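Local coordinates for putative aspartyl-tRNA synthetase (Leishmania major, PDB 6OD8) that probably catalyses the ATP-dependent attachment of L-aspartate to tRNA(Asp), as a class II aminoacyl-tRNA synthetase, releasing AMP and diphosphate, at the interface of chains A and B. Numbering follows the deposited sequence. Chains: chain A/B, Putative aspartyl-tRNA synthetase.

The interface of chains A and B. Residues chain A 260, 299-301, 309, 553; chain B 265.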
loop_
_atom_site.group_PDB
_atom_site.type_symbol
_atom_site.label_atom_id
_atom_site.label_comp_id
_atom_site.label_asym_id
_atom_site.label_seq_id
_atom_site.Cartn_x
_atom_site.Cartn_y
_atom_site.Cartn_z
ATOM N N PHE A 260 4.970 -9.040 20.482
ATOM C CA PHE A 260 4.512 -10.316 19.940
ATOM C C PHE A 260 5.735 -11.153 19.596
ATOM O O PHE A 260 6.525 -10.760 18.738
ATOM C CB PHE A 260 3.655 -10.114 18.687
ATOM C CG PHE A 260 2.227 -9.716 18.977
ATOM C CD1 PHE A 260 1.424 -10.508 19.785
ATOM C CD2 PHE A 260 1.691 -8.565 18.433
ATOM C CE1 PHE A 260 0.108 -10.142 20.059
ATOM C CE2 PHE A 260 0.377 -8.187 18.695
ATOM C CZ PHE A 260 -0.420 -8.978 19.504
ATOM N N SER A 299 0.964 -4.676 21.230
ATOM C CA SER A 299 0.907 -5.850 22.082
ATOM C C SER A 299 0.254 -5.576 23.431
ATOM O O SER A 299 0.343 -6.421 24.313
ATOM C CB SER A 299 2.313 -6.421 22.286
ATOM O OG SER A 299 3.196 -5.443 22.811
ATOM N N GLU A 300 -0.411 -4.439 23.610
ATOM C CA GLU A 300 -1.064 -4.170 24.884
ATOM C C GLU A 300 -2.403 -4.896 24.968
ATOM O O GLU A 300 -3.155 -4.985 23.994
ATOM C CB GLU A 300 -1.250 -2.665 25.096
ATOM C CG GLU A 300 -1.752 -1.917 23.885
ATOM C CD GLU A 300 -1.361 -0.451 23.912
ATOM O OE1 GLU A 300 -0.693 -0.037 24.884
ATOM O OE2 GLU A 300 -1.712 0.283 22.964
ATOM N N ASN A 301 -2.689 -5.439 26.144
ATOM C CA ASN A 301 -3.924 -6.190 26.345
ATOM C C ASN A 301 -5.014 -5.191 26.731
ATOM O O ASN A 301 -5.399 -5.031 27.891
ATOM C CB ASN A 301 -3.719 -7.275 27.394
ATOM C CG ASN A 301 -4.878 -8.222 27.489
ATOM O OD1 ASN A 301 -5.946 -7.982 26.922
ATOM N ND2 ASN A 301 -4.694 -9.305 28.256
ATOM N N THR A 309 -5.318 -4.826 18.064
ATOM C CA THR A 309 -3.982 -5.376 18.253
ATOM C C THR A 309 -3.198 -5.426 16.948
ATOM O O THR A 309 -1.963 -5.457 16.968
ATOM C CB THR A 309 -4.060 -6.767 18.870
ATOM O OG1 THR A 309 -4.912 -7.587 18.073
ATOM C CG2 THR A 309 -4.636 -6.685 20.278
ATOM N N PRO A 553 -7.301 -8.492 21.621
ATOM C CA PRO A 553 -6.775 -9.597 22.439
ATOM C C PRO A 553 -7.668 -10.830 22.466
ATOM O O PRO A 553 -7.165 -11.950 22.652
ATOM C CB PRO A 553 -6.644 -8.962 23.838
ATOM C CG PRO A 553 -6.448 -7.529 23.570
ATOM C CD PRO A 553 -7.347 -7.235 22.392
ATOM N N PHE B 265 -1.174 -13.295 23.555
ATOM C CA PHE B 265 -1.764 -13.153 24.893
ATOM C C PHE B 265 -1.782 -14.535 25.529
ATOM O O PHE B 265 -0.697 -15.107 25.736
ATOM C CB PHE B 265 -3.104 -12.423 24.777
ATOM C CG PHE B 265 -2.955 -11.048 24.208
ATOM C CD1 PHE B 265 -2.460 -10.017 24.995
ATOM C CD2 PHE B 265 -3.211 -10.802 22.873
ATOM C CE1 PHE B 265 -2.279 -8.762 24.475
ATOM C CE2 PHE B 265 -3.024 -9.541 22.345
ATOM C CZ PHE B 265 -2.560 -8.519 23.150
#
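The ring of B:Phe265 packs against A:Asn301 and A:Pro553 of the class II synthetase catalytic fold, with A:Ser299 and A:Phe260 at its rim; the patch is part of the two-fold homodimer interface usual for class II aspartyl-tRNA synthetases. B:Phe265 sits in the turn between strands 261-264 and 267-271, with a positive phi. A:Ser299, A:Glu300, A:Asn301 and A:Thr309 belong to the two ends of the motif 2 loop, between strands 289-297 and 310-319; in this family that loop serves ATP and the tRNA acceptor end, so the neighbouring subunit may steady its base, a tentative inference because A:Ser299 and A:Glu300 are poorly ordered. Of the 154 Å² hidden here, 89 Å² is B:Phe265.

Its CG, anti to the carbonyl carbon (chi1 -61°), turns the ring into the chain A residues. A:Pro553 lies flat-on: its CB stands 4.0 Å from the ring centroid, a CH-pi contact, while its CA reaches B:Phe265 CE2 at 3.8 Å. A:Asn301 meets the CD1-CE1 edge from the same side as the proline, CB lying 3.6 Å from B:Phe265 CE1. With CG of A:Asn301 anti to its backbone N (chi1 -171°), the amide runs alongside that edge, its plane turned 51° from the ring, and the contact is made chiefly through carbon.

From beyond the other face, the CE1-CZ edge of A:Phe260 meets the CE2 corner, the two rings almost perpendicular, with A:Phe260 CZ 3.9 Å from B:Phe265 CE2. The methyl CG2 of A:Thr309, pointing against the phenylalanine, meets the CE2-CZ rim from the proline's side, 3.9 Å from B:Phe265 CE2. The backbone oxygen of A:Ser299 lies 3.5 Å from B:Phe265 CE1, on the side away from the proline. Two-fold symmetry repeats the contact with chains exchanged.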